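Local coordinates for protein insulinase family protease (Yersinia pestis, PDB 3GO9) that belongs to the insulinase (M16) peptidase family and is predicted to be a protease, though its own activity is only inferred, at residues A[179-184]-A[245-250]; A[256-261]-A[449-454]; A[265-270]-A[444-449]; A[274-279]-A[325-330]. All coordinates share one frame; numbering follows the deposited sequence. Where two conformers were deposited one is given.

Interaction 1. Residues A[179-184]-A[245-250]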
loop_
_atom_site.group_PDB
_atom_site.type_symbol
_atom_site.label_atom_id
_atom_site.label_comp_id
_atom_site.label_asym_id
_atom_site.label_seq_id
_atom_site.Cartn_x
_atom_site.Cartn_y
_atom_site.Cartn_z
ATOM N N SER A 179 6.214 18.584 1.971
ATOM C CA SER A 179 4.856 18.066 2.043
ATOM C C SER A 179 4.083 18.680 3.188
ATOM O O SER A 179 4.662 19.315 4.068
ATOM C CB SER A 179 4.827 16.529 2.261
ATOM O OG SER A 179 5.254 16.275 3.567
ATOM N N SER A 180 2.798 18.393 3.208
ATOM C CA SER A 180 1.917 18.796 4.309
ATOM C C SER A 180 1.974 17.853 5.494
ATOM O O SER A 180 1.213 18.041 6.438
ATOM C CB SER A 180 0.462 18.859 3.834
ATOM O OG SER A 180 -0.082 17.573 3.654
ATOM N N LEU A 181 2.840 16.852 5.414
ATOM C CA LEU A 181 2.907 15.796 6.426
ATOM C C LEU A 181 3.923 16.124 7.504
ATOM O O LEU A 181 4.005 15.446 8.537
ATOM C CB LEU A 181 3.260 14.488 5.771
ATOM C CG LEU A 181 2.365 14.032 4.602
ATOM C CD1 LEU A 181 2.750 12.603 4.233
ATOM C CD2 LEU A 181 0.951 14.213 4.981
ATOM N N ILE A 182 4.724 17.157 7.259
ATOM C CA ILE A 182 5.662 17.652 8.271
ATOM C C ILE A 182 5.004 18.080 9.551
ATOM O O ILE A 182 4.066 18.891 9.596
ATOM C CB ILE A 182 6.478 18.855 7.712
ATOM C CG1 ILE A 182 7.196 18.438 6.474
ATOM C CG2 ILE A 182 7.501 19.288 8.731
ATOM C CD1 ILE A 182 7.990 17.214 6.684
ATOM N N GLY A 183 5.567 17.626 10.663
ATOM C CA GLY A 183 5.022 17.912 11.958
ATOM C C GLY A 183 3.760 17.153 12.328
ATOM O O GLY A 183 3.184 17.357 13.408
ATOM N N HIS A 184 3.395 16.197 11.484
ATOM C CA HIS A 184 2.316 15.261 11.738
ATOM C C HIS A 184 2.750 13.810 11.775
ATOM O O HIS A 184 2.009 12.921 11.308
ATOM C CB HIS A 184 1.235 15.434 10.688
ATOM C CG HIS A 184 0.557 16.766 10.762
ATOM N ND1 HIS A 184 -0.350 17.060 11.755
ATOM C CD2 HIS A 184 0.654 17.871 9.998
ATOM C CE1 HIS A 184 -0.780 18.301 11.605
ATOM N NE2 HIS A 184 -0.200 18.807 10.536
ATOM N N ALA A 245 -9.146 14.564 5.207
ATOM C CA ALA A 245 -7.758 14.776 4.847
ATOM C C ALA A 245 -7.211 13.692 3.936
ATOM O O ALA A 245 -7.496 12.482 4.119
ATOM C CB ALA A 245 -6.919 14.840 6.102
ATOM N N VAL A 246 -6.414 14.135 2.949
ATOM C CA VAL A 246 -5.698 13.259 2.068
ATOM C C VAL A 246 -4.204 13.614 2.161
ATOM O O VAL A 246 -3.761 14.801 2.111
ATOM C CB VAL A 246 -6.235 13.364 0.597
ATOM C CG1 VAL A 246 -5.374 12.559 -0.358
ATOM C CG2 VAL A 246 -7.683 12.869 0.536
ATOM N N ALA A 247 -3.417 12.597 2.411
ATOM C CA ALA A 247 -1.998 12.817 2.577
ATOM C C ALA A 247 -1.419 12.874 1.139
ATOM O O ALA A 247 -1.614 11.943 0.361
ATOM C CB ALA A 247 -1.388 11.700 3.336
ATOM N N THR A 248 -0.684 13.950 0.855
ATOM C CA THR A 248 0.033 14.161 -0.432
ATOM C C THR A 248 1.530 14.602 -0.261
ATOM O O THR A 248 1.890 15.470 0.556
ATOM C CB THR A 248 -0.630 15.277 -1.215
ATOM O OG1 THR A 248 -0.503 16.497 -0.491
ATOM C CG2 THR A 248 -2.116 14.918 -1.453
ATOM N N LEU A 249 2.375 14.002 -1.093
ATOM C CA LEU A 249 3.831 14.318 -1.086
ATOM C C LEU A 249 4.191 15.343 -2.156
ATOM O O LEU A 249 3.515 15.412 -3.175
ATOM C CB LEU A 249 4.590 13.058 -1.352
ATOM C CG LEU A 249 4.656 11.997 -0.272
ATOM C CD1 LEU A 249 5.261 10.714 -0.808
ATOM C CD2 LEU A 249 5.484 12.560 0.892
ATOM N N ALA A 250 5.224 16.155 -1.935
ATOM C CA ALA A 250 5.780 16.992 -3.015
ATOM C C ALA A 250 6.550 16.087 -3.998
ATOM O O ALA A 250 6.914 14.914 -3.679
ATOM C CB ALA A 250 6.692 18.004 -2.459
HETATM O O HOH W 1 -3.086 17.024 3.010
#

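Interaction 2. Residues A[256-261]-A[449-454]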
loop_
_atom_site.group_PDB
_atom_site.type_symbol
_atom_site.label_atom_id
_atom_site.label_comp_id
_atom_site.label_asym_id
_atom_site.label_seq_id
_atom_site.Cartn_x
_atom_site.Cartn_y
_atom_site.Cartn_z
ATOM N N PRO A 256 21.014 14.428 -6.767
ATOM C CA PRO A 256 21.450 13.213 -6.060
ATOM C C PRO A 256 21.618 13.519 -4.583
ATOM O O PRO A 256 21.904 14.670 -4.206
ATOM C CB PRO A 256 22.798 12.880 -6.686
ATOM C CG PRO A 256 23.333 14.254 -7.117
ATOM C CD PRO A 256 22.100 14.965 -7.624
ATOM N N VAL A 257 21.425 12.502 -3.761
ATOM C CA VAL A 257 21.537 12.693 -2.327
ATOM C C VAL A 257 22.121 11.471 -1.655
ATOM O O VAL A 257 21.886 10.360 -2.083
ATOM C CB VAL A 257 20.187 13.014 -1.745
ATOM C CG1 VAL A 257 19.231 11.846 -1.928
ATOM C CG2 VAL A 257 20.327 13.431 -0.290
ATOM N N SER A 258 22.893 11.712 -0.597
ATOM C CA SER A 258 23.365 10.635 0.268
ATOM C C SER A 258 22.622 10.761 1.601
ATOM O O SER A 258 22.465 11.858 2.130
ATOM C CB SER A 258 24.898 10.692 0.466
ATOM O OG SER A 258 25.343 9.683 1.411
ATOM N N LEU A 259 22.156 9.638 2.103
ATOM C CA LEU A 259 21.425 9.591 3.369
ATOM C C LEU A 259 22.092 8.554 4.204
ATOM O O LEU A 259 22.143 7.375 3.793
ATOM C CB LEU A 259 19.981 9.209 3.126
ATOM C CG LEU A 259 19.267 10.168 2.178
ATOM C CD1 LEU A 259 17.899 9.625 1.831
ATOM C CD2 LEU A 259 19.087 11.570 2.683
HETATM N N MSE A 260 22.616 8.980 5.368
HETATM C CA MSE A 260 23.181 8.033 6.339
HETATM C C MSE A 260 22.064 7.294 7.011
HETATM O O MSE A 260 21.078 7.903 7.424
HETATM C CB MSE A 260 23.984 8.694 7.457
HETATM C CG MSE A 260 24.369 7.682 8.566
HETATM SE SE MSE A 260 23.289 7.585 10.206
HETATM C CE MSE A 260 21.591 6.722 9.969
ATOM N N ASN A 261 22.240 5.994 7.148
ATOM C CA ASN A 261 21.260 5.120 7.709
ATOM C C ASN A 261 21.918 4.212 8.755
ATOM O O ASN A 261 22.949 3.595 8.493
ATOM C CB ASN A 261 20.674 4.320 6.587
ATOM C CG ASN A 261 19.636 3.362 7.054
ATOM O OD1 ASN A 261 19.464 3.132 8.264
ATOM N ND2 ASN A 261 18.944 2.755 6.100
ATOM N N GLU A 449 30.130 5.229 7.867
ATOM C CA GLU A 449 30.848 5.115 6.602
ATOM C C GLU A 449 31.147 6.504 6.045
ATOM O O GLU A 449 30.248 7.333 5.975
ATOM C CB GLU A 449 29.998 4.321 5.616
ATOM C CG GLU A 449 30.730 3.859 4.384
ATOM C CD GLU A 449 29.836 3.044 3.469
ATOM O OE1 GLU A 449 29.875 1.800 3.554
ATOM O OE2 GLU A 449 29.035 3.649 2.718
ATOM N N PRO A 450 32.389 6.769 5.621
ATOM C CA PRO A 450 32.728 8.065 5.049
ATOM C C PRO A 450 31.753 8.444 3.935
ATOM O O PRO A 450 31.480 7.609 3.076
ATOM C CB PRO A 450 34.114 7.831 4.485
ATOM C CG PRO A 450 34.700 6.804 5.376
ATOM C CD PRO A 450 33.585 5.943 5.838
ATOM N N GLU A 451 31.223 9.671 3.986
ATOM C CA GLU A 451 30.258 10.140 3.002
ATOM C C GLU A 451 30.811 10.005 1.605
ATOM O O GLU A 451 31.948 10.404 1.322
ATOM C CB GLU A 451 29.849 11.590 3.268
ATOM C CG GLU A 451 28.700 12.044 2.383
ATOM C CD GLU A 451 28.066 13.347 2.833
ATOM O OE1 GLU A 451 28.725 14.140 3.545
ATOM O OE2 GLU A 451 26.896 13.568 2.465
ATOM N N VAL A 452 30.004 9.411 0.722
ATOM C CA VAL A 452 30.324 9.354 -0.698
ATOM C C VAL A 452 29.898 10.682 -1.316
ATOM O O VAL A 452 28.841 11.230 -0.987
ATOM C CB VAL A 452 29.585 8.197 -1.418
ATOM C CG1 VAL A 452 29.682 8.332 -2.917
ATOM C CG2 VAL A 452 30.109 6.840 -0.939
ATOM N N ASN A 453 30.745 11.196 -2.193
ATOM C CA ASN A 453 30.457 12.395 -2.968
ATOM C C ASN A 453 29.499 12.024 -4.075
ATOM O O ASN A 453 29.922 11.470 -5.095
ATOM C CB ASN A 453 31.769 12.943 -3.558
ATOM C CG ASN A 453 31.573 14.193 -4.373
ATOM O OD1 ASN A 453 30.515 14.426 -4.956
ATOM N ND2 ASN A 453 32.616 15.014 -4.429
ATOM N N VAL A 454 28.207 12.285 -3.880
ATOM C CA VAL A 454 27.208 11.836 -4.840
ATOM C C VAL A 454 27.156 12.717 -6.081
ATOM O O VAL A 454 26.656 12.309 -7.094
ATOM C CB VAL A 454 25.790 11.665 -4.222
ATOM C CG1 VAL A 454 25.809 10.547 -3.214
ATOM C CG2 VAL A 454 25.279 12.940 -3.571
#

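Interaction 3. Residues A[265-270]-A[444-449]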
loop_
_atom_site.group_PDB
_atom_site.type_symbol
_atom_site.label_atom_id
_atom_site.label_comp_id
_atom_site.label_asym_id
_atom_site.label_seq_id
_atom_site.Cartn_x
_atom_site.Cartn_y
_atom_site.Cartn_z
ATOM N N ALA A 265 23.496 -2.676 6.366
ATOM C CA ALA A 265 24.789 -3.422 6.404
ATOM C C ALA A 265 25.794 -2.880 5.399
ATOM O O ALA A 265 27.016 -2.844 5.632
ATOM C CB ALA A 265 24.589 -4.923 6.178
ATOM N N GLN A 266 25.272 -2.453 4.250
ATOM C CA GLN A 266 26.111 -1.980 3.151
ATOM C C GLN A 266 25.331 -0.909 2.406
ATOM O O GLN A 266 24.208 -0.596 2.794
ATOM C CB GLN A 266 26.525 -3.124 2.219
ATOM C CG GLN A 266 25.428 -3.852 1.510
ATOM C CD GLN A 266 24.652 -4.865 2.382
ATOM O OE1 GLN A 266 25.162 -5.965 2.704
ATOM N NE2 GLN A 266 23.403 -4.514 2.733
ATOM N N ASP A 267 25.918 -0.326 1.367
ATOM C CA ASP A 267 25.207 0.750 0.629
ATOM C C ASP A 267 24.012 0.194 -0.123
ATOM O O ASP A 267 24.026 -0.943 -0.562
ATOM C CB ASP A 267 26.119 1.460 -0.389
ATOM C CG ASP A 267 27.202 2.310 0.249
ATOM O OD1 ASP A 267 27.259 2.382 1.483
ATOM O OD2 ASP A 267 28.025 2.899 -0.487
ATOM N N THR A 268 22.999 1.036 -0.332
ATOM C CA THR A 268 22.049 0.785 -1.409
ATOM C C THR A 268 22.001 2.041 -2.241
ATOM O O THR A 268 21.643 3.082 -1.726
ATOM C CB THR A 268 20.634 0.479 -0.899
ATOM O OG1 THR A 268 20.685 -0.753 -0.142
ATOM C CG2 THR A 268 19.678 0.328 -2.048
ATOM N N LEU A 269 22.409 1.970 -3.498
ATOM C CA LEU A 269 22.121 3.035 -4.430
ATOM C C LEU A 269 20.805 2.762 -5.125
ATOM O O LEU A 269 20.641 1.715 -5.773
ATOM C CB LEU A 269 23.256 3.120 -5.496
ATOM C CG LEU A 269 22.985 4.150 -6.601
ATOM C CD1 LEU A 269 22.940 5.544 -5.950
ATOM C CD2 LEU A 269 24.049 4.118 -7.678
ATOM N N SER A 270 19.863 3.708 -5.008
ATOM C CA SER A 270 18.565 3.574 -5.651
ATOM C C SER A 270 18.521 4.541 -6.839
ATOM O O SER A 270 18.919 5.700 -6.721
ATOM C CB SER A 270 17.419 3.803 -4.677
ATOM O OG SER A 270 17.452 2.787 -3.626
HETATM N N MSE A 444 21.971 5.347 0.027
HETATM C CA MSE A 444 21.893 5.154 1.480
HETATM C C MSE A 444 23.252 4.593 1.901
HETATM O O MSE A 444 23.740 3.668 1.271
HETATM C CB MSE A 444 20.818 4.170 1.845
HETATM C CG MSE A 444 19.623 4.214 0.972
HETATM SE SE MSE A 444 18.526 5.782 1.335
HETATM C CE MSE A 444 17.750 4.850 2.844
ATOM N N GLN A 445 23.867 5.190 2.911
ATOM C CA GLN A 445 25.097 4.644 3.499
ATOM C C GLN A 445 24.898 4.191 4.948
ATOM O O GLN A 445 24.048 4.742 5.663
ATOM C CB GLN A 445 26.168 5.675 3.454
ATOM C CG GLN A 445 26.614 5.930 2.033
ATOM C CD GLN A 445 27.740 6.885 1.950
ATOM O OE1 GLN A 445 27.526 8.067 1.660
ATOM N NE2 GLN A 445 28.953 6.405 2.185
ATOM N N PRO A 446 25.652 3.158 5.372
ATOM C CA PRO A 446 25.594 2.788 6.824
ATOM C C PRO A 446 26.150 3.873 7.711
ATOM O O PRO A 446 27.107 4.553 7.324
ATOM C CB PRO A 446 26.504 1.555 6.893
ATOM C CG PRO A 446 26.508 0.982 5.487
ATOM C CD PRO A 446 26.493 2.216 4.604
ATOM N N LYS A 447 25.605 4.018 8.928
ATOM C CA LYS A 447 26.215 4.943 9.898
ATOM C C LYS A 447 27.699 4.627 10.076
ATOM O O LYS A 447 28.073 3.462 10.136
ATOM C CB LYS A 447 25.512 4.910 11.274
ATOM C CG LYS A 447 26.138 5.938 12.253
ATOM C CD LYS A 447 25.565 5.848 13.661
ATOM C CE LYS A 447 26.652 6.164 14.713
ATOM N NZ LYS A 447 26.096 6.734 15.967
ATOM N N GLY A 448 28.525 5.666 10.136
ATOM C CA GLY A 448 29.983 5.552 10.277
ATOM C C GLY A 448 30.793 5.448 9.005
ATOM O O GLY A 448 32.023 5.604 9.023
ATOM N N GLU A 449 30.130 5.229 7.867
ATOM C CA GLU A 449 30.848 5.115 6.602
ATOM C C GLU A 449 31.147 6.504 6.045
ATOM O O GLU A 449 30.248 7.333 5.975
ATOM C CB GLU A 449 29.998 4.321 5.616
ATOM C CG GLU A 449 30.730 3.859 4.384
ATOM C CD GLU A 449 29.836 3.044 3.469
ATOM O OE1 GLU A 449 29.875 1.800 3.554
ATOM O OE2 GLU A 449 29.035 3.649 2.718
HETATM O O HOH W 2 29.069 -0.366 2.221
#

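Interaction 4. Residues A[274-279]-A[325-330]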
loop_
_atom_site.group_PDB
_atom_site.type_symbol
_atom_site.label_atom_id
_atom_site.label_comp_id
_atom_site.label_asym_id
_atom_site.label_seq_id
_atom_site.Cartn_x
_atom_site.Cartn_y
_atom_site.Cartn_z
ATOM N N ASP A 274 9.829 9.306 -9.892
ATOM C CA ASP A 274 8.702 9.681 -9.091
ATOM C C ASP A 274 7.844 10.562 -10.003
ATOM O O ASP A 274 8.377 11.459 -10.666
ATOM C CB ASP A 274 9.196 10.450 -7.879
ATOM C CG ASP A 274 8.151 11.404 -7.333
ATOM O OD1 ASP A 274 7.269 10.921 -6.615
ATOM O OD2 ASP A 274 8.242 12.612 -7.621
ATOM N N THR A 275 6.584 10.218 -10.153
ATOM C CA THR A 275 5.691 10.972 -11.061
ATOM C C THR A 275 4.284 11.016 -10.481
ATOM O O THR A 275 3.953 10.213 -9.621
ATOM C CB THR A 275 5.609 10.297 -12.444
ATOM O OG1 THR A 275 5.125 8.972 -12.268
ATOM C CG2 THR A 275 6.958 10.266 -13.121
ATOM N N PRO A 276 3.459 11.980 -10.919
ATOM C CA PRO A 276 2.093 11.998 -10.429
ATOM C C PRO A 276 1.342 10.762 -10.906
ATOM O O PRO A 276 1.536 10.363 -12.046
ATOM C CB PRO A 276 1.476 13.220 -11.119
ATOM C CG PRO A 276 2.568 14.013 -11.647
ATOM C CD PRO A 276 3.787 13.166 -11.732
ATOM N N TRP A 277 0.500 10.181 -10.043
ATOM C CA TRP A 277 -0.333 9.038 -10.402
ATOM C C TRP A 277 -1.669 9.540 -10.857
ATOM O O TRP A 277 -2.279 10.355 -10.186
ATOM C CB TRP A 277 -0.556 8.140 -9.215
ATOM C CG TRP A 277 -1.535 7.054 -9.456
ATOM C CD1 TRP A 277 -2.755 6.935 -8.884
ATOM C CD2 TRP A 277 -1.382 5.899 -10.317
ATOM N NE1 TRP A 277 -3.391 5.808 -9.340
ATOM C CE2 TRP A 277 -2.571 5.144 -10.207
ATOM C CE3 TRP A 277 -0.356 5.423 -11.140
ATOM C CZ2 TRP A 277 -2.778 3.938 -10.880
ATOM C CZ3 TRP A 277 -0.574 4.234 -11.842
ATOM C CH2 TRP A 277 -1.782 3.493 -11.691
ATOM N N HIS A 278 -2.139 9.010 -11.960
ATOM C CA HIS A 278 -3.495 9.291 -12.459
ATOM C C HIS A 278 -4.279 7.976 -12.453
ATOM O O HIS A 278 -3.947 7.105 -13.256
ATOM C CB HIS A 278 -3.372 9.852 -13.867
ATOM C CG HIS A 278 -2.491 11.069 -13.955
ATOM N ND1 HIS A 278 -1.266 11.071 -14.594
ATOM C CD2 HIS A 278 -2.645 12.311 -13.430
ATOM C CE1 HIS A 278 -0.712 12.269 -14.472
ATOM N NE2 HIS A 278 -1.530 13.037 -13.769
ATOM N N PRO A 279 -5.283 7.830 -11.546
ATOM C CA PRO A 279 -6.102 6.611 -11.528
ATOM C C PRO A 279 -6.670 6.244 -12.896
ATOM O O PRO A 279 -7.072 7.101 -13.706
ATOM C CB PRO A 279 -7.231 6.921 -10.531
ATOM C CG PRO A 279 -6.607 7.871 -9.544
ATOM C CD PRO A 279 -5.724 8.761 -10.473
ATOM N N TYR A 325 0.304 8.224 -1.831
ATOM C CA TYR A 325 0.178 9.670 -1.811
ATOM C C TYR A 325 0.066 10.313 -3.187
ATOM O O TYR A 325 0.613 11.387 -3.399
ATOM C CB TYR A 325 1.342 10.300 -1.008
ATOM C CG TYR A 325 1.549 9.616 0.323
ATOM C CD1 TYR A 325 0.709 9.882 1.378
ATOM C CD2 TYR A 325 2.526 8.626 0.485
ATOM C CE1 TYR A 325 0.864 9.221 2.594
ATOM C CE2 TYR A 325 2.674 7.958 1.671
ATOM C CZ TYR A 325 1.843 8.290 2.725
ATOM O OH TYR A 325 1.984 7.643 3.913
ATOM N N GLN A 326 -0.651 9.656 -4.098
ATOM C CA GLN A 326 -0.972 10.163 -5.433
ATOM C C GLN A 326 0.293 10.279 -6.298
ATOM O O GLN A 326 0.276 11.018 -7.296
ATOM C CB GLN A 326 -1.745 11.503 -5.362
ATOM C CG GLN A 326 -3.037 11.425 -4.510
ATOM C CD GLN A 326 -3.688 12.799 -4.154
ATOM O OE1 GLN A 326 -4.775 12.829 -3.570
ATOM N NE2 GLN A 326 -3.026 13.914 -4.487
ATOM N N ARG A 327 1.385 9.607 -5.886
ATOM C CA ARG A 327 2.625 9.552 -6.706
ATOM C C ARG A 327 2.929 8.125 -7.091
ATOM O O ARG A 327 2.702 7.224 -6.313
ATOM C CB ARG A 327 3.870 10.051 -5.966
ATOM C CG ARG A 327 3.704 11.209 -5.059
ATOM C CD ARG A 327 3.816 12.503 -5.706
ATOM N NE ARG A 327 4.935 12.675 -6.653
ATOM C CZ ARG A 327 4.924 13.595 -7.620
ATOM N NH1 ARG A 327 3.885 14.423 -7.749
ATOM N NH2 ARG A 327 5.933 13.696 -8.473
ATOM N N ALA A 328 3.479 7.929 -8.280
ATOM C CA ALA A 328 3.981 6.606 -8.702
ATOM C C ALA A 328 5.486 6.661 -8.487
ATOM O O ALA A 328 6.126 7.610 -8.973
ATOM C CB ALA A 328 3.668 6.329 -10.173
ATOM N N GLN A 329 6.041 5.687 -7.754
ATOM C CA GLN A 329 7.477 5.638 -7.489
ATOM C C GLN A 329 8.006 4.320 -8.047
ATOM O O GLN A 329 7.475 3.250 -7.718
ATOM C CB GLN A 329 7.760 5.749 -6.008
ATOM C CG GLN A 329 9.236 5.767 -5.667
ATOM C CD GLN A 329 9.450 5.750 -4.160
ATOM O OE1 GLN A 329 9.624 4.687 -3.552
ATOM N NE2 GLN A 329 9.415 6.927 -3.549
ATOM N N CYS A 330 9.014 4.381 -8.901
ATOM C CA CYS A 330 9.549 3.135 -9.410
ATOM C C CYS A 330 11.107 3.253 -9.094
ATOM O O CYS A 330 11.750 4.291 -9.294
ATOM C CB CYS A 330 8.965 2.780 -10.871
ATOM S SG CYS A 330 6.983 2.073 -11.190
HETATM O O HOH W 3 7.320 6.772 -11.609
#

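Interaction 1. Residues A[179-184]-A[245-250]
L181 and A247 meet side chain to side chain, with the CD2 methyl of L181 3.8 Å from A247 CB. The other methyl, CD1, is directed at L249, whose CB bond points away from 179-184 but whose CD2 comes back to within 4.3 Å of L181 CD1. The leucine thus bridges two alternate residues of 245-250, its CG anti to the carbonyl carbon (chi1 -54°). Next to it, S179 turns its CB, not its hydroxyl, to the opposing backbone, and CB lies 3.6 Å from T248 O. S179 OG is occupied within its own loop: it accepts a hydrogen bond from L181 N (3.1 Å, 156°) and is also hydrogen-bonded to L176 O. No direct hydrogen bond crosses the contact. On the more exposed flank, a water links S180 OG to V246 O, while D112 OD2 accepts a bond from A247 N. The contact sets a compact loop of the insulinase range, with an ST turn begun by S179 and a type II turn from L181 to H184, against the extended connection, in the range of the M16 inactive domain, between helix 222-233 and strand 257-261 of the five-stranded sheet.

Interaction 2. Residues A[256-261]-A[449-454]
V454 fills the angle between P256 and S258, joining the first turn of helix 454-465 to edge strand 257-261 of a five-stranded mixed sheet. The loop before the helix runs nearly antiparallel to the start of that strand, yet the two share no hydrogen bond; side chains meet side chains and backbone. The tight part of the contact belongs to V454. With chi1 at -66°, CG1 stands anti to the carbonyl carbon and reaches S258 CB at 3.8 Å, whereas CG2 rests against the P256 backbone, 3.8 Å from its carbonyl carbon, and 4.0 Å from P256 CB. L443 of the neighbouring strand packs on V454 too, so this valine packs on two strands of the sheet.

The other end is looser and faces solvent. There the exposed E451, its chain extended beyond CG, sends OE2 across to S258, stopping 4.0 Å from S258 CB with no bond to the hydroxyl. S258 OG is instead anti to its backbone N (chi1 175°) and hydrogen-bonds Q445 OE1, the same amide oxygen that accepts from V452 N. Strand and loop are thereby held through one glutamine of the adjacent strand. Just before V454, N453 takes the N-cap position, its OD1 accepting a hydrogen bond from A456 N in the first turn of the helix.

Interaction 3. Residues A[265-270]-A[444-449]
D267 OD1 and E449 OE2 lie only 2.5 Å apart, with the two carboxylate planes turned 66° from each other. The same D267 oxygen also touches the P446 ring, 3.2 Å from CD, and Q445 runs alongside the aspartate with CG 3.6 Å from OD1. E449 OE2 has a second partner: Q445 NE2 donates to its anti lone pair in a nearly straight bond (2.8 Å, 171°), the oxygen lying in the amide plane. E449 OE1 takes a hydrogen bond from a water 2.7 Å away, and this water accepts a weak one from D267 N.

Behind these groups lies the backbone pairing. T268 and M444 form an antiparallel hydrogen-bonded pair, M444 N to T268 O being 2.9 Å, and so join strands 267-276 and 440-446. A type II turn from P446 to E449, with G448 at positive phi, folds the glutamate back beside its strand. Q445 NE2 also donates to P450 O, and its OE1 is hydrogen-bonded to S258 OG, while V338 and L341 pack against D267.

Two ionised carboxylates would repel at such a separation. The close approach, at a buried aspartate, therefore suggests that one acid probably holds a proton, consistent with a raised pKa for one of the pair.

Interaction 4. Residues A[274-279]-A[325-330]
D274 and R327 form a salt bridge across two antiparallel strands, 267-276 and 327-336, of the second sheet. The arginine approaches side-on: NE donates to D274 OD1 in a nearly straight bond (2.9 Å) on its syn side and in the guanidinium plane, and NH2 reaches D274 OD2 at 2.7 Å from above the carboxylate plane. The R327 chain bends at CD (chi2 -86°) and NE (chi3 -45°); one face of its guanidinium lies over T275 C and P276 N. Both carboxylate oxygens have further partners: R175 also forms a salt bridge with OD1, and L252 N bonds OD2. This should keep the aspartate ionised.

T275 pairs with A328 through two backbone bonds, A328 N to T275 O being 2.7 Å. Beyond P276, past the last bridge, W277 N donates to Q326 O at 2.9 Å from above the carbonyl plane. W277 CG is anti to the backbone N (chi1 172°); from there the indole lies with CE3 obliquely 4.2 Å from A328 CB, while NE1 bonds G402 O. On the same face as A328 CB, T275 OG1 lies 3.7 Å from that methyl, and a water hydrogen-bonded to the hydroxyl donates to A328 O at 3.0 Å.

In the fold
Following the chain from the N terminus, interaction 1 closes first: it returns 245-250 to the loop after helix 170-175, before the second sheet begins. Interaction 2 then opens at edge strand 257-261 and closes only at 449-454. Interaction 3 is nested within that long loop and shares E449 with it. Interaction 4 nests deeper still, at the far end of strand 267-276, about 26 Å from interaction 3 between centres. None of the loops cross. Interactions 3 and 4 pair strands of the five-stranded sheet, and interaction 2 lays the loop and start of the C-terminal helix on its edge strand. Y325 and Q326 pack on 246-249, joining interaction 4 to interaction 1.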